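Local coordinates for 65 kDa virulence protein (Salmonella typhimurium, PDB 2GWM) that probably transfers ADP-ribose from NAD+ to an arginine of host actin, blocking filament assembly, through the mono-ADP-ribosyltransferase domain that forms this chain, at residues A[4-8]-A[63-68]; A[19-24]-A[106-110]; A[115-119]-A[178-182]; A[156-162]-A[193-199]. All coordinates share one frame; numbering follows the deposited sequence.

Contact 1 (A[4-8]-A[63-68]); sequences QIQAL and DIAEGL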
loop_
_atom_site.group_PDB
_atom_site.type_symbol
_atom_site.label_atom_id
_atom_site.label_comp_id
_atom_site.label_asym_id
_atom_site.label_seq_id
_atom_site.Cartn_x
_atom_site.Cartn_y
_atom_site.Cartn_z
ATOM N N GLN A 4 11.523 -16.104 2.947
ATOM C CA GLN A 4 11.034 -14.731 3.009
ATOM C C GLN A 4 10.193 -14.369 1.791
ATOM O O GLN A 4 9.120 -13.760 1.915
ATOM C CB GLN A 4 12.221 -13.805 3.204
ATOM C CG GLN A 4 12.856 -13.874 4.613
ATOM C CD GLN A 4 13.499 -15.214 4.914
ATOM O OE1 GLN A 4 14.274 -15.727 4.112
ATOM N NE2 GLN A 4 13.189 -15.771 6.075
ATOM N N ILE A 5 10.650 -14.785 0.631
ATOM C CA ILE A 5 9.829 -14.631 -0.589
ATOM C C ILE A 5 8.549 -15.393 -0.456
ATOM O O ILE A 5 7.487 -14.922 -0.851
ATOM C CB ILE A 5 10.621 -14.997 -1.830
ATOM C CG1 ILE A 5 11.635 -13.880 -2.126
ATOM C CG2 ILE A 5 9.715 -15.241 -3.054
ATOM C CD1 ILE A 5 11.106 -12.697 -2.729
ATOM N N GLN A 6 8.604 -16.612 0.096
ATOM C CA GLN A 6 7.375 -17.357 0.255
ATOM C C GLN A 6 6.399 -16.646 1.204
ATOM O O GLN A 6 5.183 -16.682 0.988
ATOM C CB GLN A 6 7.686 -18.762 0.774
ATOM C CG GLN A 6 8.439 -19.636 -0.183
ATOM C CD GLN A 6 8.632 -21.033 0.385
ATOM O OE1 GLN A 6 7.653 -21.747 0.619
ATOM N NE2 GLN A 6 9.880 -21.428 0.618
ATOM N N ALA A 7 6.920 -16.017 2.241
ATOM C CA ALA A 7 6.061 -15.217 3.122
ATOM C C ALA A 7 5.440 -14.029 2.380
ATOM O O ALA A 7 4.289 -13.764 2.566
ATOM C CB ALA A 7 6.784 -14.787 4.337
ATOM N N LEU A 8 6.219 -13.368 1.523
ATOM C CA LEU A 8 5.687 -12.295 0.685
ATOM C C LEU A 8 4.617 -12.776 -0.258
ATOM O O LEU A 8 3.585 -12.092 -0.482
ATOM C CB LEU A 8 6.841 -11.650 -0.104
ATOM C CG LEU A 8 6.436 -10.515 -1.103
ATOM C CD1 LEU A 8 5.754 -9.391 -0.356
ATOM C CD2 LEU A 8 7.702 -10.045 -1.770
ATOM N N ASP A 63 9.693 -11.152 7.807
ATOM C CA ASP A 63 9.968 -12.052 6.707
ATOM C C ASP A 63 9.410 -11.441 5.410
ATOM O O ASP A 63 10.029 -11.551 4.394
ATOM C CB ASP A 63 9.310 -13.409 6.948
ATOM C CG ASP A 63 10.224 -14.384 7.702
ATOM O OD1 ASP A 63 11.432 -14.198 7.717
ATOM O OD2 ASP A 63 9.654 -15.375 8.246
ATOM N N ILE A 64 8.162 -10.996 5.450
ATOM C CA ILE A 64 7.546 -10.407 4.268
ATOM C C ILE A 64 8.358 -9.205 3.781
ATOM O O ILE A 64 8.638 -9.123 2.565
ATOM C CB ILE A 64 6.109 -9.921 4.618
ATOM C CG1 ILE A 64 5.181 -11.105 4.976
ATOM C CG2 ILE A 64 5.577 -9.135 3.428
ATOM C CD1 ILE A 64 3.966 -10.665 5.684
ATOM N N ALA A 65 8.789 -8.323 4.690
ATOM C CA ALA A 65 9.540 -7.136 4.316
ATOM C C ALA A 65 10.873 -7.521 3.700
ATOM O O ALA A 65 11.380 -6.880 2.774
ATOM C CB ALA A 65 9.696 -6.228 5.463
ATOM N N GLU A 66 11.550 -8.533 4.290
ATOM C CA GLU A 66 12.844 -8.953 3.762
ATOM C C GLU A 66 12.657 -9.600 2.391
ATOM O O GLU A 66 13.486 -9.352 1.504
ATOM C CB GLU A 66 13.520 -9.906 4.725
ATOM C CG GLU A 66 14.771 -10.542 4.162
ATOM C CD GLU A 66 15.864 -9.599 3.826
ATOM O OE1 GLU A 66 15.866 -8.490 4.425
ATOM O OE2 GLU A 66 16.700 -9.979 2.939
ATOM N N GLY A 67 11.617 -10.424 2.207
ATOM C CA GLY A 67 11.365 -10.950 0.894
ATOM C C GLY A 67 11.211 -9.814 -0.115
ATOM O O GLY A 67 11.751 -9.835 -1.189
ATOM N N LEU A 68 10.448 -8.812 0.270
ATOM C CA LEU A 68 10.230 -7.686 -0.612
ATOM C C LEU A 68 11.523 -6.996 -0.954
ATOM O O LEU A 68 11.802 -6.702 -2.125
ATOM C CB LEU A 68 9.298 -6.712 0.064
ATOM C CG LEU A 68 8.888 -5.468 -0.717
ATOM C CD1 LEU A 68 8.160 -5.774 -1.952
ATOM C CD2 LEU A 68 8.050 -4.571 0.149
#
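Gln4 NE2 donates to Asp63 OD1 over 2.9 Å, and the bond is nearly straight, with an N-H...O angle of 171°. The donor keeps the oxygen in its own amide plane, yet it reaches the carboxylate from above that group's plane, 56° out of it. The first torsion of Gln4 sets CG beside Glu66 CG, and a bend at chi2 then turns the amide to Asp63. The other oxygen of Asp63 is hydrogen-bonded to Tyr42 OH, so the carboxylate has a partner at each oxygen.

Helix 3-24 and helix 50-69 meet at Gly67, in the N-terminal helical part of the ADP-ribosyltransferase domain. The segment axes approach to 7.0 Å at a crossing angle of -104°, and Ile5 CA lies 4.3 Å from Gly67 CA. Gly67 has no side chain, and its backbone lies directly against helix 4-8: Gln4 CB is 3.6 Å from Gly67 N. Ile5 starts out pointing away, but its end returns, CD1 3.3 Å from Gly67 O.

Leu8 spreads its two methyls along helix 63-68: CD1 touches Ile64 CG2 at 3.8 Å, while CD2 rests by Leu68 N and CB. Ala7 CB touches Asp63 CB and Ile64 CG1. Leu8 and Leu68 also pack on Leu150 of strand 149-151.

The contact is thus mainly apolar, with one amide-carboxylate bond at its partly exposed margin that would help fix the rotation of both polar groups.

Contact 2 (A[19-24]-A[106-110]); sequences INKYLR and DKAFM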
loop_
_atom_site.group_PDB
_atom_site.type_symbol
_atom_site.label_atom_id
_atom_site.label_comp_id
_atom_site.label_asym_id
_atom_site.label_seq_id
_atom_site.Cartn_x
_atom_site.Cartn_y
_atom_site.Cartn_z
ATOM N N ILE A 19 -2.494 -8.169 8.175
ATOM C CA ILE A 19 -1.289 -7.480 8.589
ATOM C C ILE A 19 -1.361 -5.959 8.589
ATOM O O ILE A 19 -0.800 -5.312 9.472
ATOM C CB ILE A 19 -0.131 -7.842 7.619
ATOM C CG1 ILE A 19 0.440 -9.177 8.022
ATOM C CG2 ILE A 19 0.963 -6.769 7.643
ATOM C CD1 ILE A 19 1.426 -9.080 9.147
ATOM N N ASN A 20 -1.998 -5.390 7.577
ATOM C CA ASN A 20 -1.988 -3.947 7.469
ATOM C C ASN A 20 -2.858 -3.293 8.510
ATOM O O ASN A 20 -2.462 -2.316 9.124
ATOM C CB ASN A 20 -2.354 -3.542 6.035
ATOM C CG ASN A 20 -1.292 -4.006 4.998
ATOM O OD1 ASN A 20 -1.611 -4.446 3.853
ATOM N ND2 ASN A 20 -0.043 -3.886 5.379
ATOM N N LYS A 21 -4.006 -3.900 8.810
ATOM C CA LYS A 21 -4.801 -3.418 9.947
ATOM C C LYS A 21 -4.024 -3.530 11.247
ATOM O O LYS A 21 -4.037 -2.640 12.085
ATOM C CB LYS A 21 -6.127 -4.166 10.044
ATOM C CG LYS A 21 -7.080 -3.837 8.936
ATOM C CD LYS A 21 -8.378 -4.665 9.021
ATOM C CE LYS A 21 -9.419 -4.122 8.076
ATOM N NZ LYS A 21 -10.786 -4.753 8.254
ATOM N N TYR A 22 -3.344 -4.645 11.439
ATOM C CA TYR A 22 -2.493 -4.844 12.621
ATOM C C TYR A 22 -1.447 -3.728 12.772
ATOM O O TYR A 22 -1.313 -3.092 13.836
ATOM C CB TYR A 22 -1.798 -6.206 12.520
ATOM C CG TYR A 22 -0.861 -6.521 13.684
ATOM C CD1 TYR A 22 -1.355 -6.935 14.919
ATOM C CD2 TYR A 22 0.499 -6.412 13.528
ATOM C CE1 TYR A 22 -0.532 -7.217 15.944
ATOM C CE2 TYR A 22 1.382 -6.701 14.580
ATOM C CZ TYR A 22 0.840 -7.099 15.799
ATOM O OH TYR A 22 1.634 -7.459 16.863
ATOM N N LEU A 23 -0.749 -3.475 11.668
ATOM C CA LEU A 23 0.343 -2.486 11.672
ATOM C C LEU A 23 -0.209 -1.110 11.911
ATOM O O LEU A 23 0.428 -0.318 12.579
ATOM C CB LEU A 23 1.126 -2.520 10.360
ATOM C CG LEU A 23 2.104 -3.702 10.210
ATOM C CD1 LEU A 23 2.540 -3.899 8.795
ATOM C CD2 LEU A 23 3.309 -3.531 11.115
ATOM N N ARG A 24 -1.397 -0.826 11.405
ATOM C CA ARG A 24 -1.959 0.536 11.624
ATOM C C ARG A 24 -2.441 0.788 13.023
ATOM O O ARG A 24 -2.761 1.935 13.359
ATOM C CB ARG A 24 -3.116 0.756 10.684
ATOM C CG ARG A 24 -2.699 0.918 9.277
ATOM C CD ARG A 24 -3.921 1.010 8.407
ATOM N NE ARG A 24 -3.529 0.873 7.012
ATOM C CZ ARG A 24 -4.000 -0.017 6.158
ATOM N NH1 ARG A 24 -4.952 -0.875 6.500
ATOM N NH2 ARG A 24 -3.520 -0.023 4.917
ATOM N N ASP A 106 2.971 6.160 6.390
ATOM C CA ASP A 106 2.102 5.005 6.180
ATOM C C ASP A 106 2.634 3.830 6.992
ATOM O O ASP A 106 3.688 3.297 6.679
ATOM C CB ASP A 106 2.003 4.619 4.703
ATOM C CG ASP A 106 0.881 3.595 4.431
ATOM O OD1 ASP A 106 0.574 2.810 5.344
ATOM O OD2 ASP A 106 0.294 3.578 3.326
ATOM N N LYS A 107 1.884 3.437 8.009
ATOM C CA LYS A 107 2.342 2.364 8.898
ATOM C C LYS A 107 2.278 0.950 8.343
ATOM O O LYS A 107 2.896 0.056 8.884
ATOM C CB LYS A 107 1.563 2.419 10.193
ATOM C CG LYS A 107 1.910 3.701 10.988
ATOM C CD LYS A 107 1.265 3.657 12.343
ATOM C CE LYS A 107 1.391 4.998 13.048
ATOM N NZ LYS A 107 2.789 5.317 13.585
ATOM N N ALA A 108 1.503 0.768 7.320
ATOM C CA ALA A 108 1.246 -0.507 6.709
ATOM C C ALA A 108 2.185 -0.704 5.504
ATOM O O ALA A 108 2.829 0.237 5.018
ATOM C CB ALA A 108 -0.215 -0.547 6.246
ATOM N N PHE A 109 2.158 -1.905 4.924
ATOM C CA PHE A 109 2.713 -2.083 3.591
ATOM C C PHE A 109 1.879 -1.183 2.663
ATOM O O PHE A 109 0.673 -1.064 2.852
ATOM C CB PHE A 109 2.644 -3.521 3.175
ATOM C CG PHE A 109 3.645 -4.425 3.857
ATOM C CD1 PHE A 109 4.847 -4.687 3.266
ATOM C CD2 PHE A 109 3.391 -4.973 5.080
ATOM C CE1 PHE A 109 5.754 -5.537 3.861
ATOM C CE2 PHE A 109 4.308 -5.802 5.702
ATOM C CZ PHE A 109 5.488 -6.021 5.120
ATOM N N MET A 110 2.527 -0.568 1.715
ATOM C CA MET A 110 1.854 0.399 0.803
ATOM C C MET A 110 1.881 -0.147 -0.621
ATOM O O MET A 110 2.932 -0.340 -1.188
ATOM C CB MET A 110 2.488 1.779 0.874
ATOM C CG MET A 110 1.693 2.821 0.038
ATOM S SD MET A 110 2.535 4.422 0.096
ATOM C CE MET A 110 3.861 4.251 -1.018
HETATM O O HOH W 1 -0.858 1.268 3.078
HETATM O O HOH W 2 -2.077 2.986 5.864
#
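This is a helix-to-loop packing contact: the C-terminal part of helix 3-24 lies against the connection 106-110, which leads from strand 103-106 into strand 110-112 of a second sheet. It combines apolar packing round Phe109 with water bridges from Arg24 to Asp106.

On the apolar side, the Phe109 ring takes Ile19 CG2 at its edge, 4.0 Å from CD2, while Leu23 CD1 comes to the same ring carbon obliquely. Leu23 CB also sits 3.5 Å from Lys107 O. The Asn20 amide lies beside Ala108 CB and at the edge of the Phe109 ring. Asn20 and Ala108 have their CA atoms only 4.8 Å apart, a close approach made across the small alanine.

Arg24 runs extended from CG to NE (chi2 175°), which brings its guanidinium obliquely against Ala108 CB, 3.6 Å from NH2. Two waters lie in the guanidinium plane at its edge. One accepts from NE at 2.8 Å and donates to Asp106 OD1; the other donates to Asp106 OD2 and Phe109 O and is held only weakly by NH2. Arg24 and Asp106 are thus bridged by water, NE and OD1 being 4.8 Å apart. Asp106 OD1 also accepts from Ala108 N at 3.0 Å, an Asx turn that shapes the loop.

Around this core, Ile19 also packs on Tyr60 and Ile61 of helix 50-69 and Phe109 on Ile64 of that helix. Pro153 meets both Leu23 and Phe109, and backbone bonds from Asp106 to Asn154 and Thr155 join the loop to the start of strand 155-164.

Contact 3 (A[115-119]-A[178-182]); sequences DKAWI and RLSDD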
loop_
_atom_site.group_PDB
_atom_site.type_symbol
_atom_site.label_atom_id
_atom_site.label_comp_id
_atom_site.label_asym_id
_atom_site.label_seq_id
_atom_site.Cartn_x
_atom_site.Cartn_y
_atom_site.Cartn_z
ATOM N N ASP A 115 1.765 1.523 -13.409
ATOM C CA ASP A 115 1.126 1.562 -14.748
ATOM C C ASP A 115 -0.124 2.345 -14.731
ATOM O O ASP A 115 -0.398 3.039 -15.701
ATOM C CB ASP A 115 0.732 0.152 -15.221
ATOM C CG ASP A 115 1.914 -0.691 -15.630
ATOM O OD1 ASP A 115 3.074 -0.194 -15.664
ATOM O OD2 ASP A 115 1.652 -1.867 -15.949
ATOM N N LYS A 116 -0.932 2.219 -13.695
ATOM C CA LYS A 116 -2.221 2.876 -13.688
ATOM C C LYS A 116 -2.830 3.021 -12.301
ATOM O O LYS A 116 -2.477 2.309 -11.381
ATOM C CB LYS A 116 -3.154 2.078 -14.575
ATOM C CG LYS A 116 -3.672 0.839 -13.897
ATOM C CD LYS A 116 -4.597 0.091 -14.829
ATOM C CE LYS A 116 -4.013 -1.231 -15.329
ATOM N NZ LYS A 116 -5.011 -1.942 -16.237
ATOM N N ALA A 117 -3.748 3.962 -12.144
ATOM C CA ALA A 117 -4.535 4.002 -10.891
ATOM C C ALA A 117 -5.943 3.511 -11.147
ATOM O O ALA A 117 -6.549 3.817 -12.176
ATOM C CB ALA A 117 -4.613 5.382 -10.407
ATOM N N TRP A 118 -6.467 2.789 -10.175
ATOM C CA TRP A 118 -7.871 2.432 -10.159
ATOM C C TRP A 118 -8.645 3.608 -9.651
ATOM O O TRP A 118 -8.410 4.166 -8.587
ATOM C CB TRP A 118 -8.109 1.188 -9.301
ATOM C CG TRP A 118 -7.585 -0.024 -10.080
ATOM C CD1 TRP A 118 -6.266 -0.357 -10.303
ATOM C CD2 TRP A 118 -8.361 -0.960 -10.796
ATOM N NE1 TRP A 118 -6.197 -1.487 -11.079
ATOM C CE2 TRP A 118 -7.469 -1.875 -11.397
ATOM C CE3 TRP A 118 -9.728 -1.150 -10.962
ATOM C CZ2 TRP A 118 -7.904 -2.942 -12.155
ATOM C CZ3 TRP A 118 -10.165 -2.211 -11.723
ATOM C CH2 TRP A 118 -9.251 -3.103 -12.308
ATOM N N ILE A 119 -9.597 4.006 -10.465
ATOM C CA ILE A 119 -10.397 5.207 -10.161
ATOM C C ILE A 119 -11.096 5.088 -8.815
ATOM O O ILE A 119 -11.615 4.011 -8.455
ATOM C CB ILE A 119 -11.377 5.422 -11.276
ATOM C CG1 ILE A 119 -10.666 5.786 -12.596
ATOM C CG2 ILE A 119 -12.442 6.497 -10.878
ATOM C CD1 ILE A 119 -11.518 5.744 -13.808
ATOM N N ARG A 178 -2.478 7.468 -16.247
ATOM C CA ARG A 178 -3.151 6.295 -16.869
ATOM C C ARG A 178 -4.080 5.735 -15.788
ATOM O O ARG A 178 -3.708 5.549 -14.653
ATOM C CB ARG A 178 -2.194 5.165 -17.336
ATOM C CG ARG A 178 -2.956 3.960 -18.045
ATOM C CD ARG A 178 -2.025 2.908 -18.712
ATOM N NE ARG A 178 -2.433 1.507 -18.462
ATOM C CZ ARG A 178 -1.655 0.432 -18.669
ATOM N NH1 ARG A 178 -0.417 0.564 -19.155
ATOM N NH2 ARG A 178 -2.109 -0.793 -18.397
ATOM N N LEU A 179 -5.335 5.654 -16.146
ATOM C CA LEU A 179 -6.360 5.212 -15.217
ATOM C C LEU A 179 -6.814 3.829 -15.642
ATOM O O LEU A 179 -6.781 3.471 -16.817
ATOM C CB LEU A 179 -7.552 6.188 -15.280
ATOM C CG LEU A 179 -7.125 7.602 -14.854
ATOM C CD1 LEU A 179 -8.308 8.551 -15.141
ATOM C CD2 LEU A 179 -6.700 7.692 -13.397
ATOM N N SER A 180 -7.322 3.084 -14.662
ATOM C CA SER A 180 -8.072 1.853 -14.871
ATOM C C SER A 180 -9.215 2.071 -15.846
ATOM O O SER A 180 -9.825 3.112 -15.818
ATOM C CB SER A 180 -8.709 1.433 -13.523
ATOM O OG SER A 180 -9.763 2.367 -13.041
ATOM N N ASP A 181 -9.448 1.138 -16.749
ATOM C CA ASP A 181 -10.550 1.278 -17.706
ATOM C C ASP A 181 -11.402 0.022 -17.654
ATOM O O ASP A 181 -11.959 -0.422 -18.668
ATOM C CB ASP A 181 -10.060 1.621 -19.128
ATOM C CG ASP A 181 -11.169 2.250 -20.012
ATOM O OD1 ASP A 181 -12.108 2.964 -19.497
ATOM O OD2 ASP A 181 -11.095 2.070 -21.267
ATOM N N ASP A 182 -11.558 -0.491 -16.452
ATOM C CA ASP A 182 -12.345 -1.678 -16.180
ATOM C C ASP A 182 -13.864 -1.412 -16.330
ATOM O O ASP A 182 -14.309 -0.320 -16.739
ATOM C CB ASP A 182 -12.048 -2.143 -14.773
ATOM C CG ASP A 182 -12.429 -1.100 -13.730
ATOM O OD1 ASP A 182 -11.681 -0.112 -13.571
ATOM O OD2 ASP A 182 -13.478 -1.267 -13.069
HETATM O O HOH W 3 -8.162 -1.324 -15.192
#
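Arg178 and Ser180 lose the most surface here, with Lys116 next, and two backbone bonds join the segments that carry them. Arg178 runs along the backbone of Asp115, its CB 3.2 Å from Asp115 O, and brings one face of its guanidinium over Asp115 CB. The Asp115 carboxylate lies well out of the guanidinium plane, so any attraction is probably one of charges only, with no N-H pointing at the oxygen. Lys116 comes obliquely to the same guanidinium, CE 3.6 Å from NH2. Lys116 NZ and Arg178 NH2, 3.8 Å apart, are like charges that would probably repel somewhat. Lys116 CD also touches Ser180 CA.

Between these side chains Ala117 N donates to Arg178 O at 3.0 Å and Ser180 N to Ala117 O at 2.7 Å. The pair Ala117-Leu179 forms a single beta bridge between two loops, one leading into strand 122-127 and the other lying between helix 168-175 and strand 192-198.

With chi1 at 67°, Ser180 OG sits between the backbone N and the carbonyl carbon, where it accepts from Ile119 N in a straight bond (3.1 Å, 169°). OG also donates weakly to Asp182 OD1. Ser180 CB meets one face of the Trp118 indole in a CH-pi contact, 4.0 Å from the centroid of the five-membered ring and 25° off the normal. At the six-membered ring Asp182 approaches obliquely; its OD2 is hydrogen-bonded to Thr184 OG1.

Contact 4 (A[156-162]-A[193-199]); sequences KLKIESI and IINMRVL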
loop_
_atom_site.group_PDB
_atom_site.type_symbol
_atom_site.label_atom_id
_atom_site.label_comp_id
_atom_site.label_asym_id
_atom_site.label_seq_id
_atom_site.Cartn_x
_atom_site.Cartn_y
_atom_site.Cartn_z
ATOM N N LYS A 156 7.400 7.235 4.240
ATOM C CA LYS A 156 7.164 8.638 4.496
ATOM C C LYS A 156 6.905 9.352 3.160
ATOM O O LYS A 156 7.666 9.225 2.222
ATOM C CB LYS A 156 8.370 9.268 5.132
ATOM C CG LYS A 156 8.126 10.568 5.808
ATOM C CD LYS A 156 9.391 11.062 6.462
ATOM C CE LYS A 156 9.763 10.345 7.744
ATOM N NZ LYS A 156 11.105 10.858 8.323
ATOM N N LEU A 157 5.845 10.117 3.158
ATOM C CA LEU A 157 5.507 10.906 1.993
ATOM C C LEU A 157 5.135 12.319 2.303
ATOM O O LEU A 157 4.478 12.628 3.285
ATOM C CB LEU A 157 4.341 10.318 1.317
ATOM C CG LEU A 157 4.429 8.814 1.006
ATOM C CD1 LEU A 157 3.628 8.188 2.024
ATOM C CD2 LEU A 157 3.918 8.475 -0.350
ATOM N N LYS A 158 5.527 13.148 1.379
ATOM C CA LYS A 158 5.220 14.580 1.431
ATOM C C LYS A 158 4.074 14.909 0.477
ATOM O O LYS A 158 4.049 14.439 -0.648
ATOM C CB LYS A 158 6.433 15.369 1.020
ATOM C CG LYS A 158 6.140 16.792 1.062
ATOM C CD LYS A 158 7.290 17.628 0.654
ATOM C CE LYS A 158 6.971 19.116 0.960
ATOM N NZ LYS A 158 8.098 20.044 0.679
ATOM N N ILE A 159 3.119 15.686 0.984
ATOM C CA ILE A 159 1.981 16.176 0.197
ATOM C C ILE A 159 2.458 17.419 -0.473
ATOM O O ILE A 159 2.698 18.450 0.197
ATOM C CB ILE A 159 0.796 16.547 1.128
ATOM C CG1 ILE A 159 0.395 15.383 2.066
ATOM C CG2 ILE A 159 -0.363 17.059 0.310
ATOM C CD1 ILE A 159 0.144 14.130 1.392
ATOM N N GLU A 160 2.601 17.364 -1.799
ATOM C CA GLU A 160 3.130 18.510 -2.538
ATOM C C GLU A 160 2.032 19.428 -3.099
ATOM O O GLU A 160 2.124 20.646 -2.992
ATOM C CB GLU A 160 4.058 17.973 -3.629
ATOM C CG GLU A 160 5.259 17.277 -3.042
ATOM C CD GLU A 160 6.369 17.048 -4.034
ATOM O OE1 GLU A 160 6.066 16.653 -5.207
ATOM O OE2 GLU A 160 7.528 17.213 -3.614
ATOM N N SER A 161 1.006 18.862 -3.715
ATOM C CA SER A 161 -0.147 19.656 -4.132
ATOM C C SER A 161 -1.396 18.818 -4.230
ATOM O O SER A 161 -1.326 17.593 -4.367
ATOM C CB SER A 161 0.121 20.328 -5.472
ATOM O OG SER A 161 0.351 19.447 -6.541
ATOM N N ILE A 162 -2.536 19.507 -4.168
ATOM C CA ILE A 162 -3.837 18.897 -4.261
ATOM C C ILE A 162 -4.550 19.607 -5.400
ATOM O O ILE A 162 -4.507 20.862 -5.468
ATOM C CB ILE A 162 -4.672 18.985 -2.950
ATOM C CG1 ILE A 162 -3.913 18.373 -1.751
ATOM C CG2 ILE A 162 -6.038 18.299 -3.171
ATOM C CD1 ILE A 162 -3.135 19.295 -0.919
ATOM N N ILE A 193 -6.927 14.876 -7.172
ATOM C CA ILE A 193 -5.603 14.319 -7.333
ATOM C C ILE A 193 -4.732 14.887 -6.261
ATOM O O ILE A 193 -4.728 16.079 -6.019
ATOM C CB ILE A 193 -4.996 14.628 -8.769
ATOM C CG1 ILE A 193 -5.902 14.116 -9.878
ATOM C CG2 ILE A 193 -3.532 14.123 -8.881
ATOM C CD1 ILE A 193 -5.600 14.803 -11.199
ATOM N N ILE A 194 -3.927 14.005 -5.656
ATOM C CA ILE A 194 -2.957 14.431 -4.686
ATOM C C ILE A 194 -1.624 14.016 -5.242
ATOM O O ILE A 194 -1.355 12.851 -5.455
ATOM C CB ILE A 194 -3.145 13.838 -3.306
ATOM C CG1 ILE A 194 -4.543 14.105 -2.797
ATOM C CG2 ILE A 194 -2.101 14.439 -2.357
ATOM C CD1 ILE A 194 -4.824 13.522 -1.430
ATOM N N ASN A 195 -0.764 15.018 -5.456
ATOM C CA ASN A 195 0.622 14.846 -5.901
ATOM C C ASN A 195 1.477 14.748 -4.646
ATOM O O ASN A 195 1.518 15.675 -3.835
ATOM C CB ASN A 195 1.055 16.015 -6.789
ATOM C CG ASN A 195 0.221 16.138 -8.016
ATOM O OD1 ASN A 195 -0.458 17.196 -8.253
ATOM N ND2 ASN A 195 0.298 15.128 -8.848
ATOM N N MET A 196 2.172 13.637 -4.526
ATOM C CA MET A 196 2.941 13.268 -3.337
ATOM C C MET A 196 4.336 12.882 -3.730
ATOM O O MET A 196 4.597 12.542 -4.883
ATOM C CB MET A 196 2.368 11.989 -2.670
ATOM C CG MET A 196 0.999 12.063 -2.318
ATOM S SD MET A 196 0.569 10.610 -1.419
ATOM C CE MET A 196 -0.541 11.301 -0.297
ATOM N N ARG A 197 5.237 12.813 -2.733
ATOM C CA ARG A 197 6.594 12.370 -2.976
ATOM C C ARG A 197 7.052 11.492 -1.833
ATOM O O ARG A 197 6.882 11.875 -0.670
ATOM C CB ARG A 197 7.541 13.556 -3.102
ATOM C CG ARG A 197 8.952 13.190 -3.460
ATOM C CD ARG A 197 9.815 14.419 -3.817
ATOM N NE ARG A 197 9.165 15.235 -4.799
ATOM C CZ ARG A 197 9.153 15.021 -6.102
ATOM N NH1 ARG A 197 9.878 14.065 -6.653
ATOM N NH2 ARG A 197 8.351 15.777 -6.830
ATOM N N VAL A 198 7.582 10.317 -2.149
ATOM C CA VAL A 198 8.187 9.471 -1.085
ATOM C C VAL A 198 9.512 10.092 -0.655
ATOM O O VAL A 198 10.318 10.448 -1.501
ATOM C CB VAL A 198 8.349 8.021 -1.560
ATOM C CG1 VAL A 198 9.152 7.207 -0.521
ATOM C CG2 VAL A 198 7.007 7.373 -1.762
ATOM N N LEU A 199 9.714 10.292 0.657
ATOM C CA LEU A 199 10.981 10.734 1.210
ATOM C C LEU A 199 11.815 9.546 1.640
ATOM O O LEU A 199 11.427 8.868 2.573
ATOM C CB LEU A 199 10.761 11.689 2.407
ATOM C CG LEU A 199 9.846 12.878 2.125
ATOM C CD1 LEU A 199 9.494 13.718 3.368
ATOM C CD2 LEU A 199 10.502 13.792 1.104
HETATM O O HOH W 4 10.042 6.603 3.306
#
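Glu160 and Arg197 meet side-on in a two-point salt bridge, their carboxylate and guanidinium planes turned 51° apart. NE, with OE2 in the guanidinium plane at its edge, bonds at 2.8 Å; NH2 reaches OE1 at 2.9 Å, using the syn lone pair of that oxygen. A bend at chi3 (-51°) turns the Arg197 head toward Glu160, and its NH1 forms a second salt bridge, to Glu129.

The antiparallel pairing slips by one residue at Glu160, consistent with its side chain leaning toward strand 192-198. Glu160 N and Ser161 N both donate to Asn195 O, at 2.9 and 3.2 Å, a classic beta bulge. Before it Lys158 and Arg197 form a hydrogen-bonded pair; after it Ser161 and Asn195 do.

The face bearing Leu157, Ile159, Ile162, Ile194, Met196 and Val198 is apolar. Ile159 and Met196 lie side by side pointing the same way, with CD1 and CE at a tight 3.4 Å. Leu157 crosses Val198 obliquely, CD2 to CG2 3.6 Å, and the same methyl faces Met196 SD. Ile159 CG2 meets Ile194 CG2 at 4.1 Å beyond the bulge.

Strands 155-164 and 192-198 are neighbours inside the mixed five-stranded sheet. Strand 103-106 continues it beyond 155-164 through the Leu157-Ile104 backbone pairing, and 122-127 beyond 192-198 through Ile194-Ile123. Helix 168-175 packs on Ile193 and Asn195.

From the N terminus, helix 3-24 enters first contact 1 and then contact 2. Contact 1 closes a largely helical loop back to helix 50-69; contact 2 opens before that closure and ends at 106-110, so the two cross. They also touch, through Phe109 and helix 50-69. Contacts 3 and 4 follow in series and cross each other: 115-119 waits for 178-182, while 156-162 opens within that span and closes at 193-199. Contact 2 meets contact 4 where Met110 packs on Leu157. Helical N-terminal part, inter-sheet connection and five-stranded sheet are thereby joined; contact 3, which touches none of the others, ties the loop before strand 122-127 to the one before strand 192-198.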